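Extracellular solute-binding protein family 1 (Arthrobacter chlorophenolicus, PDB 4R2F) probably serves as the extracellular sugar-binding component of an ABC-type transporter, and binds the disaccharide laminaribiose. Local coordinates at residues G100-F105 with A393-Q398; W43-A48 with Q82-A87. All coordinates share one frame; numbering follows the deposited sequence.

Contact 1. Residues G100-F105 with A393-Q398. With BGC (beta-D-glucopyranose), chain B.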
# COMPACT_ATOMS: atom_id res chain seq x y z
N GLY A 100 8.36 0.32 -4.04
CA GLY A 100 7.18 -0.43 -4.35
C GLY A 100 7.17 -1.77 -3.64
O GLY A 100 8.21 -2.35 -3.36
N GLY A 101 5.97 -2.25 -3.36
CA GLY A 101 5.78 -3.53 -2.68
C GLY A 101 6.42 -4.72 -3.37
O GLY A 101 6.83 -5.65 -2.71
N PHE A 102 6.50 -4.68 -4.71
CA PHE A 102 7.02 -5.81 -5.52
C PHE A 102 8.20 -5.48 -6.39
O PHE A 102 8.67 -6.34 -7.09
CB PHE A 102 5.87 -6.36 -6.38
CG PHE A 102 4.58 -6.48 -5.62
CD1 PHE A 102 4.44 -7.45 -4.65
CD2 PHE A 102 3.58 -5.55 -5.78
CE1 PHE A 102 3.28 -7.54 -3.91
CE2 PHE A 102 2.41 -5.63 -5.06
CZ PHE A 102 2.27 -6.63 -4.12
N GLN A 103 8.65 -4.25 -6.32
CA GLN A 103 9.82 -3.74 -7.02
C GLN A 103 11.08 -4.65 -6.92
O GLN A 103 11.79 -4.87 -7.90
CB GLN A 103 10.06 -2.36 -6.39
CG GLN A 103 11.30 -1.61 -6.71
CD GLN A 103 11.21 -0.18 -6.18
OE1 GLN A 103 10.19 0.48 -6.35
NE2 GLN A 103 12.26 0.28 -5.54
N ALA A 104 11.35 -5.18 -5.74
CA ALA A 104 12.49 -6.06 -5.55
C ALA A 104 12.45 -7.28 -6.51
O ALA A 104 13.49 -7.77 -6.93
CB ALA A 104 12.54 -6.51 -4.12
N PHE A 105 11.26 -7.79 -6.84
CA PHE A 105 11.18 -8.93 -7.75
C PHE A 105 11.55 -8.56 -9.21
O PHE A 105 12.13 -9.37 -9.90
CB PHE A 105 9.80 -9.60 -7.71
CG PHE A 105 9.49 -10.25 -6.39
CD1 PHE A 105 9.89 -11.55 -6.14
CD2 PHE A 105 8.82 -9.55 -5.38
CE1 PHE A 105 9.62 -12.13 -4.91
CE2 PHE A 105 8.53 -10.13 -4.17
CZ PHE A 105 8.93 -11.42 -3.93
N ALA A 393 5.13 -4.92 -12.37
CA ALA A 393 4.61 -4.24 -13.59
C ALA A 393 3.14 -3.84 -13.44
O ALA A 393 2.72 -2.75 -13.82
CB ALA A 393 4.79 -5.13 -14.80
N LEU A 394 2.37 -4.72 -12.81
CA LEU A 394 1.01 -4.40 -12.49
C LEU A 394 0.93 -3.15 -11.62
O LEU A 394 0.24 -2.21 -11.95
CB LEU A 394 0.34 -5.58 -11.82
CG LEU A 394 -0.97 -5.31 -11.09
CD1 LEU A 394 -2.03 -4.83 -12.06
CD2 LEU A 394 -1.44 -6.56 -10.36
N ASP A 395 1.67 -3.15 -10.52
CA ASP A 395 1.58 -2.10 -9.50
C ASP A 395 2.08 -0.74 -9.98
O ASP A 395 1.44 0.28 -9.74
CB ASP A 395 2.38 -2.55 -8.27
CG ASP A 395 2.34 -1.56 -7.13
OD1 ASP A 395 1.24 -1.12 -6.76
OD2 ASP A 395 3.42 -1.26 -6.57
N GLY A 396 3.22 -0.72 -10.66
CA GLY A 396 3.88 0.52 -11.04
C GLY A 396 3.61 1.04 -12.44
O GLY A 396 4.05 2.12 -12.78
N GLY A 397 2.89 0.27 -13.26
CA GLY A 397 2.79 0.56 -14.68
C GLY A 397 1.56 1.37 -15.09
O GLY A 397 0.63 1.60 -14.31
N GLN A 398 1.58 1.78 -16.35
CA GLN A 398 0.54 2.65 -16.91
C GLN A 398 -0.83 2.05 -16.94
O GLN A 398 -1.80 2.77 -16.74
CB GLN A 398 0.95 3.10 -18.32
CG GLN A 398 2.15 4.04 -18.32
CD GLN A 398 1.93 5.28 -17.47
OE1 GLN A 398 2.81 5.66 -16.71
NE2 GLN A 398 0.75 5.89 -17.57
C2 BGC B . 2.15 0.58 -1.19
C3 BGC B . 3.25 -0.07 -2.02
C4 BGC B . 2.94 0.08 -3.50
C5 BGC B . 2.71 1.54 -3.85
C6 BGC B . 2.27 1.73 -5.30
C1 BGC B . 2.12 2.04 -1.60
O2 BGC B . 2.41 0.44 0.21
O3 BGC B . 3.38 -1.45 -1.68
O4 BGC B . 4.04 -0.37 -4.28
O5 BGC B . 1.73 2.11 -2.98
O6 BGC B . 1.00 1.11 -5.57
O HOH W 1 5.73 -2.60 -6.68

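Contact 2. Residues W43-A48 with Q82-A87. With BGC (beta-D-glucopyranose), chain C.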
# COMPACT_ATOMS: atom_id res chain seq x y z
N TRP A 43 17.63 5.20 -0.44
CA TRP A 43 16.48 5.91 -0.97
C TRP A 43 15.22 5.42 -0.27
O TRP A 43 15.00 4.21 -0.14
CB TRP A 43 16.34 5.65 -2.47
CG TRP A 43 17.37 6.34 -3.34
CD1 TRP A 43 18.51 7.00 -2.94
CD2 TRP A 43 17.36 6.41 -4.77
NE1 TRP A 43 19.20 7.47 -4.05
CE2 TRP A 43 18.51 7.13 -5.18
CE3 TRP A 43 16.47 5.94 -5.75
CZ2 TRP A 43 18.81 7.38 -6.52
CZ3 TRP A 43 16.76 6.20 -7.09
CH2 TRP A 43 17.93 6.92 -7.46
N ASP A 44 14.37 6.38 0.09
CA ASP A 44 13.17 6.13 0.88
C ASP A 44 11.99 6.91 0.28
O ASP A 44 12.19 7.91 -0.40
CB ASP A 44 13.41 6.62 2.31
CG ASP A 44 12.42 6.01 3.34
OD1 ASP A 44 11.86 4.92 3.09
OD2 ASP A 44 12.26 6.60 4.43
N MET A 45 10.77 6.46 0.54
CA MET A 45 9.59 7.07 -0.06
C MET A 45 8.96 8.02 0.99
O MET A 45 9.29 7.95 2.18
CB MET A 45 8.57 5.99 -0.47
CG MET A 45 9.10 4.88 -1.38
SD MET A 45 10.06 5.40 -2.81
CE MET A 45 8.77 6.13 -3.77
N PRO A 46 8.00 8.85 0.57
CA PRO A 46 7.24 9.60 1.54
C PRO A 46 6.13 8.69 2.03
O PRO A 46 5.03 8.66 1.47
CB PRO A 46 6.70 10.80 0.73
CG PRO A 46 7.39 10.73 -0.61
CD PRO A 46 7.64 9.26 -0.80
N TRP A 47 6.47 7.87 3.02
CA TRP A 47 5.56 6.89 3.59
C TRP A 47 4.35 7.44 4.36
O TRP A 47 3.29 6.84 4.36
CB TRP A 47 6.32 5.83 4.36
CG TRP A 47 7.07 4.92 3.45
CD1 TRP A 47 8.41 4.90 3.23
CD2 TRP A 47 6.52 3.93 2.59
NE1 TRP A 47 8.73 3.96 2.30
CE2 TRP A 47 7.58 3.33 1.90
CE3 TRP A 47 5.23 3.47 2.35
CZ2 TRP A 47 7.39 2.32 0.98
CZ3 TRP A 47 5.04 2.46 1.44
CH2 TRP A 47 6.12 1.89 0.77
N ALA A 48 4.55 8.52 5.09
CA ALA A 48 3.46 9.09 5.86
C ALA A 48 3.46 10.61 5.79
O ALA A 48 3.33 11.18 4.72
CB ALA A 48 3.50 8.57 7.29
N GLN A 82 9.33 4.39 -12.85
CA GLN A 82 10.22 4.85 -13.88
C GLN A 82 11.47 5.46 -13.26
O GLN A 82 12.57 5.29 -13.79
CB GLN A 82 9.48 5.88 -14.78
CG GLN A 82 10.36 6.73 -15.69
CD GLN A 82 10.98 5.95 -16.82
OE1 GLN A 82 10.59 4.81 -17.11
NE2 GLN A 82 11.96 6.55 -17.49
N THR A 83 11.31 6.18 -12.15
CA THR A 83 12.46 6.78 -11.47
C THR A 83 13.51 5.71 -11.09
O THR A 83 14.69 5.81 -11.47
CB THR A 83 12.02 7.57 -10.23
OG1 THR A 83 11.02 8.53 -10.59
CG2 THR A 83 13.20 8.24 -9.59
N PHE A 84 13.07 4.67 -10.39
CA PHE A 84 13.94 3.51 -10.10
C PHE A 84 14.44 2.77 -11.34
O PHE A 84 15.63 2.46 -11.42
CB PHE A 84 13.23 2.49 -9.19
CG PHE A 84 13.17 2.90 -7.75
CD1 PHE A 84 14.23 2.60 -6.89
CD2 PHE A 84 12.07 3.57 -7.25
CE1 PHE A 84 14.18 2.98 -5.56
CE2 PHE A 84 12.02 3.94 -5.91
CZ PHE A 84 13.06 3.64 -5.07
N SER A 85 13.55 2.44 -12.27
CA SER A 85 13.96 1.70 -13.47
C SER A 85 15.06 2.45 -14.22
O SER A 85 16.05 1.84 -14.64
CB SER A 85 12.80 1.45 -14.43
OG SER A 85 11.90 0.49 -13.90
N SER A 86 14.88 3.77 -14.36
CA SER A 86 15.85 4.62 -15.05
C SER A 86 17.17 4.75 -14.29
O SER A 86 18.24 4.63 -14.88
CB SER A 86 15.27 6.00 -15.38
OG SER A 86 16.14 6.71 -16.25
N ALA A 87 17.12 4.99 -12.98
CA ALA A 87 18.36 5.06 -12.18
C ALA A 87 19.18 3.75 -12.23
O ALA A 87 20.39 3.77 -12.41
CB ALA A 87 18.05 5.40 -10.73
C2 BGC C . 0.88 4.54 0.74
C3 BGC C . 1.44 4.12 -0.63
C4 BGC C . 0.85 5.04 -1.71
C5 BGC C . 1.08 6.53 -1.33
C6 BGC C . 0.59 7.51 -2.40
C1 BGC C . 1.09 6.05 0.96
O1 BGC C . 0.50 6.47 2.19
O2 BGC C . 1.51 3.76 1.77
O3 BGC C . 1.15 2.71 -0.82
O4 BGC C . 1.42 4.83 -3.01
O5 BGC C . 0.44 6.75 -0.11
O6 BGC C . -0.78 7.25 -2.70

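Contact 1. Residues G100-F105 with A393-Q398
Asp395 meets Phe102 through its CB, which lies at the edge of the phenyl ring, near the ring plane and 4.1 Å from CD2. Beyond this apolar touch the side chain turns polar. With CG anti to the backbone N (chi1 -179°), the carboxylate is carried past the ring toward the sugar, its plane almost perpendicular to the phenyl plane. Asp395 OD1 accepts a hydrogen bond from O6 of the glucose unit at 2.5 Å, while Asp395 OD2 takes one from the sugar's O4, also at 2.5 Å, and a further one from a water that is held in turn by Phe102 N. The sugar's O4 is gripped twice, since Gly101 N donates to it at 2.8 Å along a nearly straight bond. A CB on Gly101 would clash with the sugar's O3, so the bare backbone leaves room for that hydroxyl. Behind this first shell, Gln103 OE1 accepts from Gly100 N at 3.0 Å, the donor above the carbonyl plane, which probably helps hold the loop before helix 103-109. Gly100, Gly101 and Asp395 thus belong to the glycan pocket of this solute-binding protein, where carboxylate and backbone bonds to sugar hydroxyls are common.

Contact 2. Residues W43-A48 with Q82-A87
Trp43 begins the contact by bringing the edge of its indole benzo ring to Phe84 and its far corner to Ala87. Its CE3 stands 3.7 Å from Phe84 CE1, the two rings forming an oblique pair with planes inclined at 59°, and its CH2 reaches Ala87 CB at 3.6 Å. Asp44 points away from the helix and gives its carboxylate to Tyr52, Tyr72 and Thr98. Met45 returns to the interface: bends at chi2 and chi3 bring SD to the edge of the Phe84 ring, 3.9 Å from CE2, in a Met-aromatic contact. Its CB meanwhile covers part of one face of the Trp47 indole. Pro46 centres an inverse gamma turn, after which the edge of Trp47 approaches the second glucose, with CE3 3.8 Å from O2. Replacing Phe84 by an alanine would probably open a gap between Trp43 and Met45 and leave the sulfur without its aromatic partner. Strand 40-44 runs parallel to strands 70-74 and 96-97, and helix 80-89 belongs to the beta-alpha-beta crossover that joins those two flanking strands. Helix 50-61 packs on the Asp44 side of the strand, whereas Phe84, on the Trp43 side, also reaches Phe107 of helix 103-109 and Tyr316 of strand 306-316.

How the contacts relate
From the N terminus, strand 40-44 and the pocket loop after it come first, and contact 2 closes a short excursion of 33 residues through helix 50-61 and strand 70-74 when helix 80-89 packs back. The chain then passes through strand 96-97 to residues 100-105, where contact 1 opens; it closes after 287 intervening residues, at helix 389-396. The two closures are therefore in series, neither nested nor crossed. They nevertheless touch in space, Gln103 NE2 lying 3.3 Å from Phe84 CE1. Contact 2 packs helix 80-89 against strand 40-44, while contact 1 joins that region to a late helix across the bound sugar.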